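Long-range contacts in nitroreductase family protein (Lactobacillus plantarum, PDB 4QLX), which reduces, with FMN and probably NADH, the enone double bond of oxo fatty acids to give saturated products such as 10-oxooctadecanoate: residues A44-A49 / S149-Q154; F72-M77 / I178-L183; V91-D96 / M192-G197; V102-W107 / T127-Y132. One frame throughout, in Å; residues are numbered along the deposited sequence.

Contact 1: residues A44-A49 / S149-Q154; sequences AEAATA and SVVGMQ
The amide nitrogen of Q154 is the polar centre of this contact. NE2 donates one hydrogen to the backbone oxygen of A46 (NE2 to O 3.0 Å, N-H...O angle 153°). It donates the other to the hydroxyl of T48 (NE2 to OG1 3.2 Å). Both partners lie near the plane of the Q154 amide, so the two bonds fix its rotation. The bend of the chain at chi2 (-143°) swings CD toward the turn. NE2 also stands 3.1 Å from A49 N, but both are donors and no bond forms. Instead they converge on A46 O from the same face of its carbonyl plane. The methyl CG2 of V151 also lies 3.3 Å from A46 O. The CB of A49 rests over the helix backbone, 3.9 Å from CA of V151.

The turn is a type I beta turn, A46 to A49, that begins on the last residue of helix 36-46. It packs on the long helix 137-161, beside the central sheet of the nitroreductase fold. T48 OG1 sits between the backbone N and the carbonyl carbon (chi1 62°). From there it donates back to the oxygen of E45, with OG1 to O 2.7 Å, while accepting from Q154. That second-shell bond positions the hydroxyl.

Further out, the E45 carboxylate is hydrogen-bonded to H162 and N9, and W58 of strand 58-63 touches A47, A49 and V151. In the second subunit, M19 packs on Q154, and FMN-binding R22 reaches T48 O. The turn leads to P50 and S51, which line an FMN site.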
loop_
_atom_site.group_PDB
_atom_site.type_symbol
_atom_site.label_atom_id
_atom_site.label_comp_id
_atom_site.label_asym_id
_atom_site.label_seq_id
_atom_site.Cartn_x
_atom_site.Cartn_y
_atom_site.Cartn_z
ATOM N N ALA A 44 4.216 10.149 -9.756
ATOM C CA ALA A 44 4.279 11.239 -8.774
ATOM C C ALA A 44 3.084 11.178 -7.815
ATOM O O ALA A 44 3.237 11.338 -6.613
ATOM C CB ALA A 44 4.336 12.597 -9.483
ATOM N N GLU A 45 1.896 10.909 -8.343
ATOM C CA GLU A 45 0.707 10.779 -7.496
ATOM C C GLU A 45 0.823 9.627 -6.481
ATOM O O GLU A 45 0.476 9.784 -5.304
ATOM C CB GLU A 45 -0.529 10.608 -8.373
ATOM C CG GLU A 45 -0.948 11.911 -9.050
ATOM C CD GLU A 45 -1.948 11.725 -10.186
ATOM O OE1 GLU A 45 -2.263 10.565 -10.550
ATOM O OE2 GLU A 45 -2.416 12.752 -10.727
ATOM N N ALA A 46 1.334 8.484 -6.921
ATOM C CA ALA A 46 1.570 7.360 -6.014
ATOM C C ALA A 46 2.592 7.689 -4.921
ATOM O O ALA A 46 2.513 7.173 -3.805
ATOM C CB ALA A 46 2.030 6.141 -6.797
ATOM N N ALA A 47 3.553 8.548 -5.244
ATOM C CA ALA A 47 4.671 8.805 -4.335
ATOM C C ALA A 47 4.306 9.838 -3.279
ATOM O O ALA A 47 5.163 10.265 -2.493
ATOM C CB ALA A 47 5.907 9.245 -5.109
ATOM N N THR A 48 3.036 10.238 -3.256
ATOM C CA THR A 48 2.468 10.894 -2.076
ATOM C C THR A 48 2.384 9.905 -0.903
ATOM O O THR A 48 2.151 10.306 0.243
ATOM C CB THR A 48 1.066 11.485 -2.361
ATOM O OG1 THR A 48 0.159 10.438 -2.726
ATOM C CG2 THR A 48 1.130 12.497 -3.498
ATOM N N ALA A 49 2.598 8.618 -1.184
ATOM C CA ALA A 49 2.625 7.578 -0.144
ATOM C C ALA A 49 3.566 7.909 1.035
ATOM O O ALA A 49 4.546 8.638 0.864
ATOM C CB ALA A 49 3.029 6.214 -0.779
ATOM N N SER A 149 6.211 -1.269 -1.221
ATOM C CA SER A 149 4.907 -1.920 -1.245
ATOM C C SER A 149 3.796 -0.897 -1.045
ATOM O O SER A 149 2.747 -0.998 -1.670
ATOM C CB SER A 149 4.840 -3.021 -0.172
ATOM O OG SER A 149 5.900 -3.956 -0.339
ATOM N N VAL A 150 4.005 0.099 -0.181
ATOM C CA VAL A 150 2.924 1.063 0.013
ATOM C C VAL A 150 2.810 2.000 -1.184
ATOM O O VAL A 150 1.700 2.432 -1.517
ATOM C CB VAL A 150 3.063 1.900 1.319
ATOM C CG1 VAL A 150 3.071 0.982 2.548
ATOM C CG2 VAL A 150 4.305 2.812 1.293
ATOM N N VAL A 151 3.928 2.327 -1.837
ATOM C CA VAL A 151 3.828 3.171 -3.024
ATOM C C VAL A 151 3.250 2.338 -4.180
ATOM O O VAL A 151 2.504 2.856 -5.015
ATOM C CB VAL A 151 5.201 3.830 -3.413
ATOM C CG1 VAL A 151 6.126 2.841 -4.110
ATOM C CG2 VAL A 151 4.976 5.031 -4.325
ATOM N N GLY A 152 3.556 1.042 -4.208
ATOM C CA GLY A 152 2.988 0.158 -5.226
ATOM C C GLY A 152 1.480 0.038 -5.108
ATOM O O GLY A 152 0.738 0.073 -6.102
ATOM N N MET A 153 1.022 -0.118 -3.873
ATOM C CA MET A 153 -0.410 -0.140 -3.588
ATOM C C MET A 153 -1.069 1.165 -4.034
ATOM O O MET A 153 -2.139 1.145 -4.615
ATOM C CB MET A 153 -0.661 -0.378 -2.089
ATOM C CG MET A 153 -2.161 -0.598 -1.728
ATOM S SD MET A 153 -2.898 -2.075 -2.476
ATOM C CE MET A 153 -4.047 -1.355 -3.654
ATOM N N GLN A 154 -0.436 2.309 -3.782
ATOM C CA GLN A 154 -1.058 3.554 -4.219
ATOM C C GLN A 154 -1.074 3.626 -5.745
ATOM O O GLN A 154 -2.031 4.127 -6.320
ATOM C CB GLN A 154 -0.365 4.784 -3.604
ATOM C CG GLN A 154 -0.734 4.948 -2.124
ATOM C CD GLN A 154 -0.896 6.400 -1.683
ATOM O OE1 GLN A 154 -1.777 6.717 -0.877
ATOM N NE2 GLN A 154 -0.051 7.292 -2.212
#

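Contact 2: residues F72-M77 / I178-L183; sequences FKQAVM and IPTLGL
F72 and T180 bring the two backbones closest, with their CA atoms 6.6 Å apart, where the chain leaving helix 66-72 passes the short helix 177-181. That helix closes in a Schellman motif. G182 N bonds back to P179 O and L183 N to I178 O, with G182 at positive phi.

T180 makes most of the contact. Its OG1 lies 3.6 Å from the CB of A75, which points toward it. OG1 is anti to the carbonyl carbon (chi1 -65°), which leaves the methyl CG2 anti to the backbone N. CG2 comes 4.2 Å from the backbone oxygen of F72. The F72 ring runs alongside L181, both side chains pointing the same way. The touch is at the ring edge, near its plane, with F72 CD1 3.9 Å from L181 CD2. One face of the ring is covered within its own segment by V76 CG2, off-centre toward the rim. I90 and F92 of strand 89-96 and M177 also pack on F72.

At the outer side a water joins the segments. It donates to OE1 of Q74 at 2.7 Å and to OG1 of T180 at 3.0 Å. T180 OG1 in turn is hydrogen-bonded to the oxygen of K176. Backbone bonds of A75 with D173 and of M77 with G171 tie the same loop to the ligand side, where M77 lines the pocket for 10-oxooctadecanoic acid.

No hydrogen bond runs directly between the two segments. The contact rests on apolar packing inside and one water bridge outside, and the T180 hydroxyl can serve K176 as donor and the water as acceptor.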
loop_
_atom_site.group_PDB
_atom_site.type_symbol
_atom_site.label_atom_id
_atom_site.label_comp_id
_atom_site.label_asym_id
_atom_site.label_seq_id
_atom_site.Cartn_x
_atom_site.Cartn_y
_atom_site.Cartn_z
ATOM N N PHE A 72 13.414 -6.809 -20.293
ATOM C CA PHE A 72 12.778 -6.976 -18.991
ATOM C C PHE A 72 12.378 -8.435 -18.771
ATOM O O PHE A 72 12.688 -9.026 -17.737
ATOM C CB PHE A 72 11.568 -6.044 -18.912
ATOM C CG PHE A 72 10.780 -6.142 -17.644
ATOM C CD1 PHE A 72 11.355 -5.841 -16.417
ATOM C CD2 PHE A 72 9.434 -6.461 -17.681
ATOM C CE1 PHE A 72 10.607 -5.902 -15.244
ATOM C CE2 PHE A 72 8.685 -6.526 -16.504
ATOM C CZ PHE A 72 9.276 -6.240 -15.292
ATOM N N LYS A 73 11.714 -9.023 -19.761
ATOM C CA LYS A 73 11.229 -10.399 -19.643
ATOM C C LYS A 73 12.312 -11.422 -19.313
ATOM O O LYS A 73 12.007 -12.504 -18.820
ATOM C CB LYS A 73 10.513 -10.819 -20.920
ATOM C CG LYS A 73 9.169 -10.165 -21.059
ATOM C CD LYS A 73 8.259 -10.934 -21.980
ATOM C CE LYS A 73 8.734 -10.903 -23.408
ATOM N NZ LYS A 73 7.643 -11.371 -24.299
ATOM N N GLN A 74 13.573 -11.077 -19.555
ATOM C CA GLN A 74 14.677 -11.972 -19.209
ATOM C C GLN A 74 14.699 -12.330 -17.726
ATOM O O GLN A 74 15.243 -13.358 -17.341
ATOM C CB GLN A 74 16.011 -11.340 -19.582
ATOM C CG GLN A 74 16.206 -11.054 -21.057
ATOM C CD GLN A 74 17.580 -10.461 -21.313
ATOM O OE1 GLN A 74 18.255 -9.997 -20.379
ATOM N NE2 GLN A 74 18.010 -10.486 -22.569
ATOM N N ALA A 75 14.120 -11.460 -16.898
ATOM C CA ALA A 75 14.145 -11.628 -15.447
ATOM C C ALA A 75 12.722 -11.753 -14.885
ATOM O O ALA A 75 12.507 -11.629 -13.680
ATOM C CB ALA A 75 14.883 -10.457 -14.791
ATOM N N VAL A 76 11.762 -12.006 -15.772
ATOM C CA VAL A 76 10.362 -12.198 -15.384
ATOM C C VAL A 76 9.953 -13.637 -15.673
ATOM O O VAL A 76 10.302 -14.161 -16.725
ATOM C CB VAL A 76 9.439 -11.214 -16.134
ATOM C CG1 VAL A 76 7.957 -11.553 -15.918
ATOM C CG2 VAL A 76 9.738 -9.771 -15.700
ATOM N N MET A 77 9.242 -14.283 -14.748
ATOM C CA MET A 77 8.777 -15.653 -14.976
ATOM C C MET A 77 7.790 -15.680 -16.143
ATOM O O MET A 77 7.028 -14.733 -16.336
ATOM C CB MET A 77 8.131 -16.239 -13.713
ATOM C CG MET A 77 9.106 -16.418 -12.553
ATOM S SD MET A 77 8.310 -16.857 -10.995
ATOM C CE MET A 77 7.648 -18.469 -11.419
ATOM N N ILE A 178 17.742 -6.960 -10.904
ATOM C CA ILE A 178 18.455 -5.696 -10.739
ATOM C C ILE A 178 19.485 -5.486 -11.857
ATOM O O ILE A 178 19.522 -4.409 -12.453
ATOM C CB ILE A 178 19.134 -5.588 -9.343
ATOM C CG1 ILE A 178 18.078 -5.502 -8.242
ATOM C CG2 ILE A 178 20.051 -4.368 -9.271
ATOM C CD1 ILE A 178 17.111 -4.338 -8.390
ATOM N N PRO A 179 20.310 -6.502 -12.163
ATOM C CA PRO A 179 21.251 -6.251 -13.260
ATOM C C PRO A 179 20.552 -6.100 -14.605
ATOM O O PRO A 179 20.975 -5.274 -15.415
ATOM C CB PRO A 179 22.152 -7.489 -13.239
ATOM C CG PRO A 179 22.041 -8.014 -11.847
ATOM C CD PRO A 179 20.615 -7.769 -11.472
ATOM N N THR A 180 19.489 -6.871 -14.825
ATOM C CA THR A 180 18.660 -6.743 -16.026
ATOM C C THR A 180 18.151 -5.316 -16.214
ATOM O O THR A 180 18.044 -4.835 -17.334
ATOM C CB THR A 180 17.449 -7.715 -15.982
ATOM O OG1 THR A 180 17.919 -9.068 -16.024
ATOM C CG2 THR A 180 16.502 -7.480 -17.158
ATOM N N LEU A 181 17.855 -4.629 -15.113
ATOM C CA LEU A 181 17.366 -3.254 -15.191
ATOM C C LEU A 181 18.520 -2.244 -15.274
ATOM O O LEU A 181 18.299 -1.048 -15.462
ATOM C CB LEU A 181 16.473 -2.934 -13.986
ATOM C CG LEU A 181 15.188 -3.754 -13.821
ATOM C CD1 LEU A 181 14.461 -3.371 -12.541
ATOM C CD2 LEU A 181 14.267 -3.590 -15.015
ATOM N N GLY A 182 19.748 -2.734 -15.140
ATOM C CA GLY A 182 20.918 -1.873 -15.204
ATOM C C GLY A 182 21.094 -1.052 -13.938
ATOM O O GLY A 182 21.759 -0.023 -13.946
ATOM N N LEU A 183 20.504 -1.524 -12.845
ATOM C CA LEU A 183 20.562 -0.830 -11.562
ATOM C C LEU A 183 21.728 -1.330 -10.718
ATOM O O LEU A 183 22.150 -2.466 -10.874
ATOM C CB LEU A 183 19.248 -1.016 -10.797
ATOM C CG LEU A 183 17.989 -0.350 -11.366
ATOM C CD1 LEU A 183 16.772 -0.749 -10.526
ATOM C CD2 LEU A 183 18.142 1.166 -11.414
HETATM O O HOH W 1 19.416 -10.686 -18.069
#

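Contact 3: residues V91-D96 / M192-G197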
loop_
_atom_site.group_PDB
_atom_site.type_symbol
_atom_site.label_atom_id
_atom_site.label_comp_id
_atom_site.label_asym_id
_atom_site.label_seq_id
_atom_site.Cartn_x
_atom_site.Cartn_y
_atom_site.Cartn_z
ATOM N N VAL A 91 5.684 -0.636 -14.548
ATOM C CA VAL A 91 6.498 0.158 -13.649
ATOM C C VAL A 91 7.098 -0.787 -12.620
ATOM O O VAL A 91 6.387 -1.299 -11.736
ATOM C CB VAL A 91 5.688 1.262 -12.976
ATOM C CG1 VAL A 91 6.539 2.005 -11.940
ATOM C CG2 VAL A 91 5.136 2.218 -14.028
ATOM N N PHE A 92 8.394 -1.060 -12.747
ATOM C CA PHE A 92 9.023 -1.929 -11.769
ATOM C C PHE A 92 9.549 -1.125 -10.592
ATOM O O PHE A 92 10.174 -0.075 -10.775
ATOM C CB PHE A 92 10.162 -2.760 -12.366
ATOM C CG PHE A 92 10.583 -3.872 -11.459
ATOM C CD1 PHE A 92 9.953 -5.109 -11.522
ATOM C CD2 PHE A 92 11.539 -3.654 -10.476
ATOM C CE1 PHE A 92 10.299 -6.122 -10.653
ATOM C CE2 PHE A 92 11.893 -4.662 -9.600
ATOM C CZ PHE A 92 11.280 -5.894 -9.681
ATOM N N ILE A 93 9.312 -1.638 -9.387
ATOM C CA ILE A 93 9.709 -0.936 -8.181
ATOM C C ILE A 93 10.837 -1.681 -7.477
ATOM O O ILE A 93 10.739 -2.870 -7.181
ATOM C CB ILE A 93 8.507 -0.733 -7.217
ATOM C CG1 ILE A 93 7.298 -0.208 -8.000
ATOM C CG2 ILE A 93 8.882 0.260 -6.097
ATOM C CD1 ILE A 93 5.995 -0.142 -7.189
ATOM N N ALA A 94 11.932 -0.971 -7.244
ATOM C CA ALA A 94 13.061 -1.539 -6.529
ATOM C C ALA A 94 13.287 -0.719 -5.262
ATOM O O ALA A 94 12.976 0.466 -5.228
ATOM C CB ALA A 94 14.303 -1.556 -7.401
ATOM N N GLY A 95 13.813 -1.355 -4.224
ATOM C CA GLY A 95 14.032 -0.685 -2.957
ATOM C C GLY A 95 15.417 -0.080 -2.907
ATOM O O GLY A 95 16.377 -0.676 -3.391
ATOM N N ASP A 96 15.511 1.112 -2.337
ATOM C CA ASP A 96 16.779 1.836 -2.226
ATOM C C ASP A 96 17.364 1.655 -0.828
ATOM O O ASP A 96 16.933 2.302 0.123
ATOM C CB ASP A 96 16.567 3.320 -2.542
ATOM C CG ASP A 96 17.860 4.136 -2.493
ATOM O OD1 ASP A 96 18.952 3.558 -2.288
ATOM O OD2 ASP A 96 17.777 5.366 -2.682
ATOM N N MET A 192 8.595 -5.500 -6.729
ATOM C CA MET A 192 7.446 -5.897 -7.540
ATOM C C MET A 192 7.320 -5.081 -8.820
ATOM O O MET A 192 7.772 -3.941 -8.894
ATOM C CB MET A 192 6.137 -5.783 -6.734
ATOM C CG MET A 192 5.735 -4.341 -6.386
ATOM S SD MET A 192 4.101 -4.142 -5.624
ATOM C CE MET A 192 4.453 -4.614 -3.929
ATOM N N GLY A 193 6.695 -5.680 -9.832
ATOM C CA GLY A 193 6.316 -4.947 -11.026
ATOM C C GLY A 193 4.858 -4.532 -10.945
ATOM O O GLY A 193 4.038 -5.211 -10.319
ATOM N N ILE A 194 4.539 -3.397 -11.548
ATOM C CA ILE A 194 3.151 -2.970 -11.701
ATOM C C ILE A 194 2.859 -2.864 -13.194
ATOM O O ILE A 194 3.350 -1.949 -13.857
ATOM C CB ILE A 194 2.862 -1.609 -11.032
ATOM C CG1 ILE A 194 3.263 -1.590 -9.543
ATOM C CG2 ILE A 194 1.403 -1.212 -11.206
ATOM C CD1 ILE A 194 2.554 -2.597 -8.670
ATOM N N ALA A 195 2.076 -3.797 -13.734
ATOM C CA ALA A 195 1.666 -3.698 -15.131
ATOM C C ALA A 195 0.438 -2.818 -15.221
ATOM O O ALA A 195 -0.490 -2.998 -14.455
ATOM C CB ALA A 195 1.380 -5.094 -15.722
ATOM N N ILE A 196 0.425 -1.878 -16.163
ATOM C CA ILE A 196 -0.680 -0.926 -16.296
ATOM C C ILE A 196 -1.198 -0.854 -17.741
ATOM O O ILE A 196 -0.411 -0.893 -18.691
ATOM C CB ILE A 196 -0.246 0.504 -15.860
ATOM C CG1 ILE A 196 0.356 0.501 -14.446
ATOM C CG2 ILE A 196 -1.394 1.498 -15.967
ATOM C CD1 ILE A 196 0.767 1.920 -13.945
ATOM N N GLY A 197 -2.515 -0.745 -17.905
ATOM C CA GLY A 197 -3.104 -0.474 -19.209
ATOM C C GLY A 197 -4.617 -0.426 -19.137
ATOM O O GLY A 197 -5.179 -0.425 -18.044
#
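F92 and G193 face each other as a non-hydrogen-bonded antiparallel pair, their CA atoms only 4.1 Å apart. Since G193 has no side chain, the F92 ring leans across the neighbouring backbone. Its CG is anti to the backbone N (chi1 -166°). The oxygen of M192 stands 3.6 Å above the ring plane, over its centre, and the ring atom CD1 is 3.7 Å from G193 CA. The same M192 oxygen accepts from I93 N at 2.8 Å. V91 and I194 form a hydrogen-bonded pair, with bonds both ways. The return bond from M192 N to I93 O is weak.

On the face carrying V91, I93, M192 and I194 the branches pack side by side. The tip of I93, CD1, fits between M192 and I194, 3.9 Å from I194 CG1 and 4.3 Å from M192 CG. V91 meets I194 CB to CB, and its CG2 reaches I196 CD1 at 4.4 Å.

These are the two inner strands of the four-stranded antiparallel sheet, flanked by 58-63 and 165-169. Helix 137-161 packs on the V91, I93, M192 and I194 face through L155, C148, S149 and L156. M177 and L181 of helix 177-181 cover F92 on the other.

Contact 4: residues V102-W107 / T127-Y132; sequences VYRDVW and TFLPLY. With KTC (10-oxooctadecanoic acid), chain D.
Y132, whose ring touches Y103, has its OH hydrogen-bonded to the carboxylate oxygen OD2 of D143. This holds the far end of a ring in an antiparallel pair of consecutive helices, 103-112 and 118-133, that walls the fatty-acid pocket. No hydrogen bond runs between the segments; packing is mostly apolar, carried by L129. Its CB stands over one face of the Y103 ring, 4.2 Å from the centroid, a CH-pi contact. W107 CD1 covers the opposite face. L129 CD1 lies 3.6 Å from Y103 CB, beside CG, which is anti to the backbone N (chi1 -169°). L129 CD2 lies over one face of the R104 guanidinium, 3.6 Å from NH2. Y103 and Y132 meet obliquely, planes at 49°, with Y103 CE2 3.9 Å from Y132 CD2. Y103 OH approaches F128 CB at 3.3 Å.

F128 and Y132 turn their faces to the bound 10-oxooctadecanoic acid. F128 takes ligand C7 over its ring centre, with T127 CG2 on the other face. F79 of the second subunit meets F128 edge-to-face at the dimer interface. W107 NE1 is hydrogen-bonded to C53 O, and C53 N binds the ligand. The terminal methyl, atom C, sits 3.5 Å above the centre of the Y132 ring.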
loop_
_atom_site.group_PDB
_atom_site.type_symbol
_atom_site.label_atom_id
_atom_site.label_comp_id
_atom_site.label_asym_id
_atom_site.label_seq_id
_atom_site.Cartn_x
_atom_site.Cartn_y
_atom_site.Cartn_z
ATOM N N VAL A 102 21.034 10.253 3.200
ATOM C CA VAL A 102 20.708 11.681 3.269
ATOM C C VAL A 102 19.865 12.050 4.492
ATOM O O VAL A 102 19.399 13.183 4.595
ATOM C CB VAL A 102 19.947 12.156 2.005
ATOM C CG1 VAL A 102 20.854 12.123 0.789
ATOM C CG2 VAL A 102 18.727 11.312 1.776
ATOM N N TYR A 103 19.690 11.102 5.410
ATOM C CA TYR A 103 18.797 11.267 6.559
ATOM C C TYR A 103 19.028 12.598 7.278
ATOM O O TYR A 103 18.109 13.406 7.409
ATOM C CB TYR A 103 18.973 10.100 7.544
ATOM C CG TYR A 103 17.922 10.032 8.645
ATOM C CD1 TYR A 103 17.843 11.010 9.638
ATOM C CD2 TYR A 103 17.033 8.983 8.708
ATOM C CE1 TYR A 103 16.883 10.946 10.643
ATOM C CE2 TYR A 103 16.077 8.908 9.703
ATOM C CZ TYR A 103 16.005 9.891 10.666
ATOM O OH TYR A 103 15.046 9.810 11.645
ATOM N N ARG A 104 20.260 12.822 7.730
ATOM C CA ARG A 104 20.569 13.996 8.547
ATOM C C ARG A 104 20.300 15.315 7.818
ATOM O O ARG A 104 19.793 16.262 8.412
ATOM C CB ARG A 104 22.026 13.948 9.014
ATOM C CG ARG A 104 22.425 15.132 9.896
ATOM C CD ARG A 104 23.867 15.019 10.340
ATOM N NE ARG A 104 24.144 13.734 10.975
ATOM C CZ ARG A 104 23.926 13.478 12.262
ATOM N NH1 ARG A 104 23.419 14.417 13.053
ATOM N NH2 ARG A 104 24.211 12.281 12.759
ATOM N N ASP A 105 20.637 15.369 6.533
ATOM C CA ASP A 105 20.460 16.585 5.735
ATOM C C ASP A 105 18.984 16.876 5.507
ATOM O O ASP A 105 18.523 18.014 5.632
ATOM C CB ASP A 105 21.170 16.455 4.385
ATOM C CG ASP A 105 22.676 16.527 4.511
ATOM O OD1 ASP A 105 23.161 17.210 5.437
ATOM O OD2 ASP A 105 23.371 15.905 3.682
ATOM N N VAL A 106 18.260 15.824 5.156
ATOM C CA VAL A 106 16.827 15.884 4.917
ATOM C C VAL A 106 16.015 16.397 6.118
ATOM O O VAL A 106 15.163 17.282 5.969
ATOM C CB VAL A 106 16.321 14.496 4.495
ATOM C CG1 VAL A 106 14.937 14.223 5.025
ATOM C CG2 VAL A 106 16.371 14.362 2.972
ATOM N N TRP A 107 16.266 15.863 7.309
ATOM C CA TRP A 107 15.506 16.320 8.462
ATOM C C TRP A 107 16.044 17.673 8.973
ATOM O O TRP A 107 15.313 18.442 9.601
ATOM C CB TRP A 107 15.482 15.228 9.543
ATOM C CG TRP A 107 14.474 14.194 9.132
ATOM C CD1 TRP A 107 14.721 12.956 8.595
ATOM C CD2 TRP A 107 13.052 14.350 9.140
ATOM N NE1 TRP A 107 13.526 12.323 8.288
ATOM C CE2 TRP A 107 12.489 13.164 8.613
ATOM C CE3 TRP A 107 12.192 15.378 9.555
ATOM C CZ2 TRP A 107 11.119 12.978 8.500
ATOM C CZ3 TRP A 107 10.831 15.195 9.428
ATOM C CH2 TRP A 107 10.306 14.002 8.913
ATOM N N THR A 127 17.015 9.356 17.566
ATOM C CA THR A 127 16.273 8.118 17.749
ATOM C C THR A 127 16.422 7.130 16.599
ATOM O O THR A 127 16.695 5.943 16.828
ATOM C CB THR A 127 14.781 8.422 17.970
ATOM O OG1 THR A 127 14.641 9.179 19.184
ATOM C CG2 THR A 127 13.950 7.129 18.052
ATOM N N PHE A 128 16.259 7.604 15.369
ATOM C CA PHE A 128 16.151 6.674 14.249
ATOM C C PHE A 128 17.385 6.584 13.364
ATOM O O PHE A 128 17.637 5.530 12.772
ATOM C CB PHE A 128 14.924 7.031 13.402
ATOM C CG PHE A 128 13.636 6.874 14.147
ATOM C CD1 PHE A 128 13.112 5.613 14.384
ATOM C CD2 PHE A 128 12.965 7.983 14.645
ATOM C CE1 PHE A 128 11.930 5.463 15.086
ATOM C CE2 PHE A 128 11.781 7.840 15.346
ATOM C CZ PHE A 128 11.263 6.582 15.569
ATOM N N LEU A 129 18.153 7.665 13.260
ATOM C CA LEU A 129 19.352 7.627 12.417
ATOM C C LEU A 129 20.358 6.543 12.866
ATOM O O LEU A 129 20.863 5.801 12.015
ATOM C CB LEU A 129 20.031 9.004 12.357
ATOM C CG LEU A 129 21.186 9.128 11.346
ATOM C CD1 LEU A 129 20.891 8.370 10.066
ATOM C CD2 LEU A 129 21.492 10.584 11.029
ATOM N N PRO A 130 20.624 6.418 14.188
ATOM C CA PRO A 130 21.543 5.355 14.614
ATOM C C PRO A 130 21.073 3.947 14.263
ATOM O O PRO A 130 21.909 3.062 14.076
ATOM C CB PRO A 130 21.589 5.519 16.132
ATOM C CG PRO A 130 21.242 6.924 16.369
ATOM C CD PRO A 130 20.245 7.280 15.326
ATOM N N LEU A 131 19.763 3.738 14.180
ATOM C CA LEU A 131 19.228 2.436 13.776
ATOM C C LEU A 131 19.481 2.150 12.298
ATOM O O LEU A 131 19.696 1.000 11.903
ATOM C CB LEU A 131 17.731 2.355 14.072
ATOM C CG LEU A 131 17.324 1.885 15.472
ATOM C CD1 LEU A 131 17.919 2.753 16.548
ATOM C CD2 LEU A 131 15.807 1.860 15.593
ATOM N N TYR A 132 19.420 3.188 11.475
ATOM C CA TYR A 132 19.722 3.038 10.060
ATOM C C TYR A 132 21.222 2.845 9.881
ATOM O O TYR A 132 21.666 2.041 9.054
ATOM C CB TYR A 132 19.238 4.251 9.256
ATOM C CG TYR A 132 17.779 4.191 8.862
ATOM C CD1 TYR A 132 17.336 3.279 7.910
ATOM C CD2 TYR A 132 16.848 5.047 9.433
ATOM C CE1 TYR A 132 16.007 3.222 7.543
ATOM C CE2 TYR A 132 15.527 4.992 9.080
ATOM C CZ TYR A 132 15.105 4.077 8.139
ATOM O OH TYR A 132 13.776 4.030 7.784
HETATM O O1 KTC D . 5.082 16.058 14.143
HETATM C C17 KTC D . 6.196 16.564 14.250
HETATM O O KTC D . 6.409 17.507 15.172
HETATM C C16 KTC D . 7.317 16.112 13.346
HETATM C C15 KTC D . 7.057 14.660 12.987
HETATM C C14 KTC D . 8.291 13.828 13.262
HETATM C C13 KTC D . 8.842 13.327 11.942
HETATM C C12 KTC D . 8.680 11.824 11.856
HETATM C C11 KTC D . 9.870 11.130 12.482
HETATM C C10 KTC D . 10.149 9.863 11.691
HETATM C C9 KTC D . 9.564 8.656 12.405
HETATM C C8 KTC D . 9.673 7.484 11.474
HETATM O O2 KTC D . 9.215 7.572 10.338
HETATM C C7 KTC D . 10.342 6.225 11.972
HETATM C C6 KTC D . 10.208 5.133 10.928
HETATM C C5 KTC D . 10.414 3.757 11.541
HETATM C C4 KTC D . 11.854 3.307 11.354
HETATM C C3 KTC D . 12.089 1.934 11.982
HETATM C C2 KTC D . 13.584 1.697 12.178
HETATM C C1 KTC D . 14.362 2.148 10.944
HETATM C C KTC D . 15.839 1.825 11.034
#

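How the contacts relate
Contact 3 joins the two inner strands of the sheet, and contacts 1 and 2 touch it. Contact 1 adjoins it through helix 137-161, where G152 CA meets I93 CD1. Contact 2 packs at F92 through L181. The centres of contacts 1 and 2 are about 22 Å apart. Contact 4 stands off, its centre about 26 Å from that of contact 3. Along the chain the first segments of contacts 1, 2 and 3 come in that order, then all of contact 4, then the second segments of 1, 2 and 3. Contact 4 is thus an excursion that helps line the bound product's pocket at the subunit interface; contact 1 touches the second subunit as well.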